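Local coordinates for cytochrome C (PDB 5N1T), which probably carries electrons, using a covalently bound heme c whose iron is held between a histidine and a methionine, at residues L68-S72 and G73-S77; Q81-A84 and S85-E89; S56-D59 and A60-A64. All coordinates share one frame; numbering follows the deposited sequence.

Contact 1 of 3, residues L68-S72 and G73-S77. With HEC (heme c), chain F.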
loop_
_atom_site.group_PDB
_atom_site.type_symbol
_atom_site.label_atom_id
_atom_site.label_comp_id
_atom_site.label_asym_id
_atom_site.label_seq_id
_atom_site.Cartn_x
_atom_site.Cartn_y
_atom_site.Cartn_z
ATOM N N LEU B 68 17.507 12.215 32.052
ATOM C CA LEU B 68 16.557 12.478 33.139
ATOM C C LEU B 68 15.722 13.718 32.858
ATOM O O LEU B 68 14.524 13.727 33.199
ATOM C CB LEU B 68 17.264 12.604 34.496
ATOM C CG LEU B 68 18.182 11.458 34.936
ATOM C CD1 LEU B 68 19.337 12.014 35.752
ATOM C CD2 LEU B 68 17.467 10.345 35.700
ATOM N N ALA B 69 16.354 14.735 32.237
ATOM C CA ALA B 69 15.685 15.985 31.822
ATOM C C ALA B 69 14.582 15.749 30.775
ATOM O O ALA B 69 13.508 16.376 30.824
ATOM C CB ALA B 69 16.700 17.000 31.303
ATOM N N PHE B 70 14.869 14.842 29.833
ATOM C CA PHE B 70 13.919 14.454 28.795
ATOM C C PHE B 70 12.816 13.628 29.436
ATOM O O PHE B 70 11.622 13.853 29.173
ATOM C CB PHE B 70 14.609 13.624 27.720
ATOM C CG PHE B 70 15.370 14.426 26.685
ATOM C CD1 PHE B 70 14.804 15.536 26.064
ATOM C CD2 PHE B 70 16.651 14.023 26.286
ATOM C CE1 PHE B 70 15.506 16.236 25.081
ATOM C CE2 PHE B 70 17.356 14.711 25.312
ATOM C CZ PHE B 70 16.790 15.824 24.702
ATOM N N ARG B 71 13.235 12.710 30.304
ATOM C CA ARG B 71 12.351 11.824 31.014
ATOM C C ARG B 71 11.200 12.537 31.761
ATOM O O ARG B 71 10.034 12.198 31.597
ATOM C CB ARG B 71 13.203 11.017 31.964
ATOM C CG ARG B 71 12.720 9.634 32.312
ATOM C CD ARG B 71 13.827 8.991 33.125
ATOM N NE ARG B 71 13.419 7.730 33.739
ATOM C CZ ARG B 71 12.951 7.605 34.980
ATOM N NH1 ARG B 71 12.819 8.667 35.763
ATOM N NH2 ARG B 71 12.622 6.405 35.442
ATOM N N SER B 72 11.517 13.542 32.549
ATOM C CA SER B 72 10.500 14.250 33.344
ATOM C C SER B 72 9.752 15.354 32.572
ATOM O O SER B 72 8.698 15.832 32.998
ATOM C CB SER B 72 11.185 14.890 34.543
ATOM O OG SER B 72 12.002 15.959 34.065
ATOM N N GLY B 73 10.326 15.802 31.467
ATOM C CA GLY B 73 9.693 16.832 30.678
ATOM C C GLY B 73 10.500 18.098 30.605
ATOM O O GLY B 73 10.424 18.798 29.610
ATOM N N THR B 74 11.265 18.391 31.652
ATOM C CA THR B 74 12.091 19.600 31.756
ATOM C C THR B 74 12.657 20.054 30.428
ATOM O O THR B 74 12.641 21.249 30.109
ATOM C CB THR B 74 13.298 19.322 32.656
ATOM O OG1 THR B 74 12.806 18.917 33.927
ATOM C CG2 THR B 74 14.244 20.571 32.774
ATOM N N ARG B 75 13.194 19.078 29.695
ATOM C CA ARG B 75 13.693 19.274 28.354
ATOM C C ARG B 75 12.702 18.589 27.385
ATOM O O ARG B 75 12.445 17.372 27.484
ATOM C CB ARG B 75 15.115 18.725 28.255
ATOM C CG ARG B 75 16.027 19.637 27.499
ATOM C CD ARG B 75 17.411 19.063 27.394
ATOM N NE ARG B 75 17.870 19.232 26.020
ATOM C CZ ARG B 75 19.137 19.226 25.612
ATOM N NH1 ARG B 75 20.140 19.067 26.469
ATOM N NH2 ARG B 75 19.401 19.399 24.323
ATOM N N GLU B 76 12.108 19.412 26.510
ATOM C CA GLU B 76 11.137 19.015 25.468
ATOM C C GLU B 76 11.794 18.077 24.455
ATOM O O GLU B 76 12.906 18.361 23.985
ATOM C CB GLU B 76 10.638 20.267 24.729
ATOM C CG GLU B 76 9.808 21.216 25.574
ATOM C CD GLU B 76 8.357 20.798 25.629
ATOM O OE1 GLU B 76 7.611 21.106 24.663
ATOM O OE2 GLU B 76 7.977 20.145 26.633
ATOM N N SER B 77 11.138 16.969 24.118
ATOM C CA SER B 77 11.689 16.085 23.073
ATOM C C SER B 77 10.680 15.839 21.962
ATOM O O SER B 77 9.484 16.038 22.176
ATOM C CB SER B 77 12.166 14.765 23.666
ATOM O OG SER B 77 11.085 13.965 24.086
HETATM FE FE HEC F . 18.697 10.246 21.697
HETATM C CHA HEC F . 18.637 13.726 21.606
HETATM C CHB HEC F . 20.954 10.363 24.222
HETATM C CHC HEC F . 18.287 6.811 22.205
HETATM C CHD HEC F . 16.804 10.115 18.914
HETATM N NA HEC F . 19.616 11.799 22.740
HETATM C C1A HEC F . 19.538 13.122 22.580
HETATM C C2A HEC F . 20.389 13.947 23.483
HETATM C C3A HEC F . 21.072 12.923 24.276
HETATM C C4A HEC F . 20.512 11.668 23.724
HETATM C CMA HEC F . 22.069 13.046 25.385
HETATM C CAA HEC F . 20.519 15.449 23.530
HETATM C CBA HEC F . 21.656 15.704 22.537
HETATM C CGA HEC F . 22.128 17.148 22.434
HETATM O O1A HEC F . 21.432 18.089 22.871
HETATM O O2A HEC F . 23.232 17.371 21.885
HETATM N NB HEC F . 19.476 8.821 23.006
HETATM C C1B HEC F . 20.399 9.057 23.965
HETATM C C2B HEC F . 20.838 7.906 24.770
HETATM C C3B HEC F . 20.032 6.827 24.210
HETATM C C4B HEC F . 19.230 7.485 23.109
HETATM C CMB HEC F . 21.812 7.828 25.912
HETATM C CAB HEC F . 20.160 5.469 24.799
HETATM C CBB HEC F . 19.446 4.234 24.409
HETATM N NC HEC F . 17.715 8.690 20.710
HETATM C C1C HEC F . 17.662 7.367 20.992
HETATM C C2C HEC F . 16.869 6.540 20.028
HETATM C C3C HEC F . 16.419 7.576 19.063
HETATM C C4C HEC F . 17.009 8.823 19.574
HETATM C CMC HEC F . 16.622 5.062 20.088
HETATM C CAC HEC F . 15.627 7.551 17.796
HETATM C CBC HEC F . 14.939 6.375 17.219
HETATM N ND HEC F . 17.859 11.680 20.478
HETATM C C1D HEC F . 17.079 11.467 19.426
HETATM C C2D HEC F . 16.584 12.694 18.757
HETATM C C3D HEC F . 17.160 13.772 19.576
HETATM C C4D HEC F . 17.898 13.010 20.590
HETATM C CMD HEC F . 15.743 12.831 17.535
HETATM C CAD HEC F . 17.015 15.255 19.455
HETATM C CBD HEC F . 16.034 15.575 20.579
HETATM C CGD HEC F . 14.572 15.355 20.249
HETATM O O1D HEC F . 14.026 16.057 19.368
HETATM O O2D HEC F . 13.942 14.487 20.895
#

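Contact 2 of 3, residues Q81-A84 and S85-E89. With HEC (heme c), chain F.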
loop_
_atom_site.group_PDB
_atom_site.type_symbol
_atom_site.label_atom_id
_atom_site.label_comp_id
_atom_site.label_asym_id
_atom_site.label_seq_id
_atom_site.Cartn_x
_atom_site.Cartn_y
_atom_site.Cartn_z
ATOM N N GLN B 81 11.873 11.653 25.283
ATOM C CA GLN B 81 11.095 11.204 26.432
ATOM C C GLN B 81 10.516 9.795 26.229
ATOM O O GLN B 81 10.527 8.982 27.169
ATOM C CB GLN B 81 9.980 12.175 26.766
ATOM C CG GLN B 81 9.217 11.806 28.037
ATOM C CD GLN B 81 8.162 12.845 28.366
ATOM O OE1 GLN B 81 7.543 13.415 27.469
ATOM N NE2 GLN B 81 7.968 13.119 29.656
ATOM N N ARG B 82 10.010 9.511 25.018
ATOM C CA ARG B 82 9.458 8.190 24.757
ATOM C C ARG B 82 10.513 7.132 25.050
ATOM O O ARG B 82 10.226 6.122 25.708
ATOM C CB ARG B 82 8.844 8.083 23.351
ATOM C CG ARG B 82 7.413 8.618 23.308
ATOM C CD ARG B 82 6.804 8.592 21.940
ATOM N NE ARG B 82 7.243 9.713 21.126
ATOM C CZ ARG B 82 7.132 9.756 19.795
ATOM N NH1 ARG B 82 6.625 8.723 19.120
ATOM N NH2 ARG B 82 7.546 10.814 19.113
ATOM N N GLN B 83 11.744 7.423 24.634
ATOM C CA GLN B 83 12.869 6.528 24.816
ATOM C C GLN B 83 13.368 6.564 26.271
ATOM O O GLN B 83 13.365 5.526 26.950
ATOM C CB GLN B 83 13.985 6.876 23.821
ATOM C CG GLN B 83 13.782 6.373 22.393
ATOM C CD GLN B 83 13.767 4.864 22.340
ATOM O OE1 GLN B 83 14.738 4.219 22.724
ATOM N NE2 GLN B 83 12.646 4.283 21.884
ATOM N N ALA B 84 13.772 7.753 26.734
ATOM C CA ALA B 84 14.283 7.994 28.094
ATOM C C ALA B 84 13.443 7.403 29.258
ATOM O O ALA B 84 14.014 6.805 30.190
ATOM C CB ALA B 84 14.533 9.489 28.307
ATOM N N SER B 85 12.111 7.562 29.175
ATOM C CA SER B 85 11.139 7.010 30.120
ATOM C C SER B 85 11.166 5.474 30.174
ATOM O O SER B 85 10.739 4.855 31.155
ATOM C CB SER B 85 9.726 7.479 29.741
ATOM O OG SER B 85 9.546 8.887 29.941
ATOM N N GLY B 86 11.685 4.855 29.124
ATOM C CA GLY B 86 11.797 3.408 29.069
ATOM C C GLY B 86 12.849 2.832 29.985
ATOM O O GLY B 86 12.875 1.613 30.216
ATOM N N TYR B 87 13.715 3.710 30.502
ATOM C CA TYR B 87 14.779 3.314 31.419
ATOM C C TYR B 87 14.618 3.808 32.844
ATOM O O TYR B 87 14.071 4.889 33.091
ATOM C CB TYR B 87 16.103 3.802 30.889
ATOM C CG TYR B 87 16.365 3.376 29.493
ATOM C CD1 TYR B 87 16.767 2.059 29.207
ATOM C CD2 TYR B 87 16.195 4.264 28.448
ATOM C CE1 TYR B 87 17.005 1.650 27.914
ATOM C CE2 TYR B 87 16.430 3.868 27.155
ATOM C CZ TYR B 87 16.837 2.570 26.890
ATOM O OH TYR B 87 17.089 2.201 25.580
ATOM N N SER B 88 15.126 3.014 33.776
ATOM C CA SER B 88 15.251 3.425 35.157
ATOM C C SER B 88 16.452 4.367 35.340
ATOM O O SER B 88 17.330 4.468 34.470
ATOM C CB SER B 88 15.453 2.185 36.011
ATOM O OG SER B 88 16.771 1.718 35.843
ATOM N N GLU B 89 16.487 5.031 36.492
ATOM C CA GLU B 89 17.614 5.880 36.915
ATOM C C GLU B 89 18.963 5.152 36.979
ATOM O O GLU B 89 19.983 5.713 36.592
ATOM C CB GLU B 89 17.304 6.550 38.257
ATOM C CG GLU B 89 16.003 7.345 38.252
ATOM C CD GLU B 89 16.016 8.496 39.230
ATOM O OE1 GLU B 89 16.921 8.513 40.106
ATOM O OE2 GLU B 89 15.126 9.379 39.106
HETATM FE FE HEC F . 18.697 10.246 21.697
HETATM C CHA HEC F . 18.637 13.726 21.606
HETATM C CHB HEC F . 20.954 10.363 24.222
HETATM C CHC HEC F . 18.287 6.811 22.205
HETATM C CHD HEC F . 16.804 10.115 18.914
HETATM N NA HEC F . 19.616 11.799 22.740
HETATM C C1A HEC F . 19.538 13.122 22.580
HETATM C C2A HEC F . 20.389 13.947 23.483
HETATM C C3A HEC F . 21.072 12.923 24.276
HETATM C C4A HEC F . 20.512 11.668 23.724
HETATM C CMA HEC F . 22.069 13.046 25.385
HETATM C CAA HEC F . 20.519 15.449 23.530
HETATM C CBA HEC F . 21.656 15.704 22.537
HETATM C CGA HEC F . 22.128 17.148 22.434
HETATM O O1A HEC F . 21.432 18.089 22.871
HETATM O O2A HEC F . 23.232 17.371 21.885
HETATM N NB HEC F . 19.476 8.821 23.006
HETATM C C1B HEC F . 20.399 9.057 23.965
HETATM C C2B HEC F . 20.838 7.906 24.770
HETATM C C3B HEC F . 20.032 6.827 24.210
HETATM C C4B HEC F . 19.230 7.485 23.109
HETATM C CMB HEC F . 21.812 7.828 25.912
HETATM C CAB HEC F . 20.160 5.469 24.799
HETATM C CBB HEC F . 19.446 4.234 24.409
HETATM N NC HEC F . 17.715 8.690 20.710
HETATM C C1C HEC F . 17.662 7.367 20.992
HETATM C C2C HEC F . 16.869 6.540 20.028
HETATM C C3C HEC F . 16.419 7.576 19.063
HETATM C C4C HEC F . 17.009 8.823 19.574
HETATM C CMC HEC F . 16.622 5.062 20.088
HETATM C CAC HEC F . 15.627 7.551 17.796
HETATM C CBC HEC F . 14.939 6.375 17.219
HETATM N ND HEC F . 17.859 11.680 20.478
HETATM C C1D HEC F . 17.079 11.467 19.426
HETATM C C2D HEC F . 16.584 12.694 18.757
HETATM C C3D HEC F . 17.160 13.772 19.576
HETATM C C4D HEC F . 17.898 13.010 20.590
HETATM C CMD HEC F . 15.743 12.831 17.535
HETATM C CAD HEC F . 17.015 15.255 19.455
HETATM C CBD HEC F . 16.034 15.575 20.579
HETATM C CGD HEC F . 14.572 15.355 20.249
HETATM O O1D HEC F . 14.026 16.057 19.368
HETATM O O2D HEC F . 13.942 14.487 20.895
HETATM O O HOH W 1 17.198 3.460 22.864
#

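Contact 3 of 3, residues S56-D59 and A60-A64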
loop_
_atom_site.group_PDB
_atom_site.type_symbol
_atom_site.label_atom_id
_atom_site.label_comp_id
_atom_site.label_asym_id
_atom_site.label_seq_id
_atom_site.Cartn_x
_atom_site.Cartn_y
_atom_site.Cartn_z
ATOM N N SER B 56 29.013 11.060 20.954
ATOM C CA SER B 56 30.421 10.777 21.260
ATOM C C SER B 56 31.156 11.867 22.063
ATOM O O SER B 56 31.861 11.527 23.040
ATOM C CB SER B 56 31.182 10.461 19.962
ATOM O OG SER B 56 30.889 11.441 18.970
ATOM N N GLY B 57 30.970 13.143 21.673
ATOM C CA GLY B 57 31.633 14.285 22.339
ATOM C C GLY B 57 30.945 14.821 23.589
ATOM O O GLY B 57 30.803 16.024 23.743
ATOM N N LEU B 58 30.519 13.915 24.466
ATOM C CA LEU B 58 29.736 14.201 25.669
ATOM C C LEU B 58 30.186 13.233 26.740
ATOM O O LEU B 58 30.488 12.072 26.438
ATOM C CB LEU B 58 28.238 13.934 25.427
ATOM C CG LEU B 58 27.247 14.853 24.698
ATOM C CD1 LEU B 58 25.820 14.334 24.842
ATOM C CD2 LEU B 58 27.322 16.271 25.237
ATOM N N ASP B 59 30.197 13.675 27.988
ATOM C CA ASP B 59 30.552 12.768 29.088
ATOM C C ASP B 59 29.322 12.237 29.884
ATOM O O ASP B 59 28.201 12.781 29.752
ATOM C CB ASP B 59 31.621 13.392 30.016
ATOM C CG ASP B 59 31.159 14.704 30.669
ATOM O OD1 ASP B 59 30.007 14.798 31.150
ATOM O OD2 ASP B 59 31.975 15.648 30.717
ATOM N N ALA B 60 29.562 11.198 30.708
ATOM C CA ALA B 60 28.542 10.522 31.510
ATOM C C ALA B 60 27.528 11.494 32.110
ATOM O O ALA B 60 26.309 11.352 31.941
ATOM C CB ALA B 60 29.201 9.693 32.594
ATOM N N ASP B 61 28.055 12.520 32.753
ATOM C CA ASP B 61 27.269 13.454 33.510
ATOM C C ASP B 61 26.273 14.172 32.622
ATOM O O ASP B 61 25.082 14.228 32.971
ATOM C CB ASP B 61 28.194 14.417 34.274
ATOM C CG ASP B 61 28.634 13.853 35.622
ATOM O OD1 ASP B 61 29.059 12.675 35.713
ATOM O OD2 ASP B 61 28.537 14.602 36.608
ATOM N N GLN B 62 26.751 14.681 31.477
ATOM C CA GLN B 62 25.875 15.342 30.482
ATOM C C GLN B 62 24.771 14.419 29.981
ATOM O O GLN B 62 23.583 14.797 29.981
ATOM C CB GLN B 62 26.669 15.857 29.291
ATOM C CG GLN B 62 27.669 16.936 29.643
ATOM C CD GLN B 62 28.664 17.152 28.538
ATOM O OE1 GLN B 62 29.459 16.266 28.208
ATOM N NE2 GLN B 62 28.623 18.333 27.943
ATOM N N ILE B 63 25.165 13.200 29.599
ATOM C CA ILE B 63 24.209 12.238 29.098
ATOM C C ILE B 63 23.175 11.967 30.176
ATOM O O ILE B 63 21.993 12.201 29.949
ATOM C CB ILE B 63 24.841 10.946 28.569
ATOM C CG1 ILE B 63 25.708 11.258 27.317
ATOM C CG2 ILE B 63 23.727 9.932 28.271
ATOM C CD1 ILE B 63 26.636 10.128 26.832
ATOM N N ALA B 64 23.613 11.537 31.356
ATOM C CA ALA B 64 22.659 11.176 32.411
ATOM C C ALA B 64 21.733 12.359 32.708
ATOM O O ALA B 64 20.528 12.191 32.767
ATOM C CB ALA B 64 23.377 10.690 33.682
#

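Contact 1 of 3, residues L68-S72 and G73-S77
Phe70 and Arg75 meet because Phe70 CG stands beside its own backbone N (chi1 -81°), which lets the end of the ring come near the loop although its first bond leads away from it, while the Arg75 chain bends at chi3 (135°) to cross that ring at a slant. Arg75 CD lies over one face of the phenyl group, NE comes 3.8 Å from Phe70 CZ, and the guanidinium plane is turned 46° from the ring plane. Arg75 then continues past the ring to the heme, where its NH2 donates to propionate oxygen O1A of the heme at 2.8 Å. At the edge of the ring, near its plane, lie Glu76 O, 3.5 Å from Phe70 CE1, and heme carbon C2A, 3.6 Å from Phe70 CE2. Ser77 CB approaches the same ring obliquely, and its hydroxyl is hydrogen-bonded to Gln81 N.

The backbone sets up this meeting as helix 60-72 ends. Gly73 leaves the helical conformation with a positive phi, and Arg75 N returns to Ala69 O in a straight bond of 2.9 Å, the donor standing above the carbonyl plane. Gly73 N makes weak bonds to both Ala69 O and Phe70 O. The hydroxyls Ser72 OG and Thr74 OG1 are hydrogen-bonded at 3.1 Å, and Ala69 CB rests against Arg75 CB at 3.8 Å.

The chemistry is thus divided: an apolar ring sets its edge on the heme face at pyrrole carbon C2A, carries Arg75 CD over its own face and has CZ over one face of the guanidinium, whose positive charge would be expected to stabilise the negative propionate.

Contact 2 of 3, residues Q81-A84 and S85-E89
The Tyr87 ring has Ala84 O at its edge, near the ring plane, whereas Gln83 O and the heme carbon CBB both approach it obliquely; Gln83 O is 3.4 Å from Tyr87 CD2. At the far end of the ring, Tyr87 OH comes 3.3 Å from heme CBB. The Gln83 chain folds at chi2 (-64°), which places its amide over the rim of the heme, with OE1 3.3 Å from methyl CMC. One water joins the two polar ends: it donates to Gln83 OE1 at 2.6 Å and is hydrogen-bonded to Tyr87 OH at 3.0 Å. Gln83 OE1 and NE2 are each also hydrogen-bonded to polar side-chain atoms of the chain of another protein, and an apolar side chain of that chain packs on Tyr87.

The backbone unwinds stepwise from Gln81 to Tyr87. Ser85 N bonds to Gln81 O at 2.9 Å, an acceptor that also takes a weak bond from Ser85 OG. Gly86 N then reaches only as far back as Gln83 O, at 2.8 Å, and Tyr87 N bonds to Ala84 O at 3.1 Å.

This last bond closes a type I beta turn, Ala84 to Tyr87, at the exit of the short helix that begins with the axial ligand Met80, as fits the methionine side of a cytochrome c heme pocket.

Contact 3 of 3, residues S56-D59 and A60-A64
A capping box opens helix 60-72, with Asp59 as its N-cap and Gln62 as its reciprocal partner. Gln62 N donates to Asp59 OD1 at 3.3 Å, nearly end-on to the C-O bond. In return, Asp59 N donates to Gln62 OE1 at 2.7 Å, a nearly straight bond lying in the amide's carbonyl plane. Asp59 CG sits between its backbone N and carbonyl carbon (chi1 60°), which folds the carboxylate over the first turn; the Asp59 and Gln62 side chains cross at about a right angle, with carboxylate and amide planes 46° apart. The first regular backbone bond of the helix, Ile63 N to Asp59 O at 3.1 Å, is accepted by the N-cap residue itself.

An apolar contact spans the same turn. Leu58 CD1 touches Ile63 CG1 at 3.9 Å, joining the residue before the cap to the fourth residue of the helix, as in a hydrophobic staple. The other methyl of Leu58, CD2, packs beside the Gln62 amide, 3.6 Å from NE2.

The carboxylate and amide lie at the surface, while Leu58 and Ile63 both touch the heme. Ile63 also packs on Ala96 and Ile99, and Ala64 on Ile92 and Ala96, which sets the start of this helix against helix 89-101.

How the contacts relate
From the N terminus, the chain runs through helix 29-42 and a long loop to contact 3, which starts helix 60-72; contact 1 ends that helix, with its centre about 16 Å from that of contact 3. The chain then passes along the heme and through helix 80-84 to contact 2, where it turns toward helix 89-101. The three are local contacts in series, none enclosing or crossing another. Contacts 1 and 2 touch: Arg71 O probably accepts from Gln81 NE2, and Arg71 NE probably donates to Tyr87 O, tying helix 60-72 both to helix 80-84 and to the loop after it. Contacts 2 and 3 lie on opposite sides of the chain's centre; all three reach the heme.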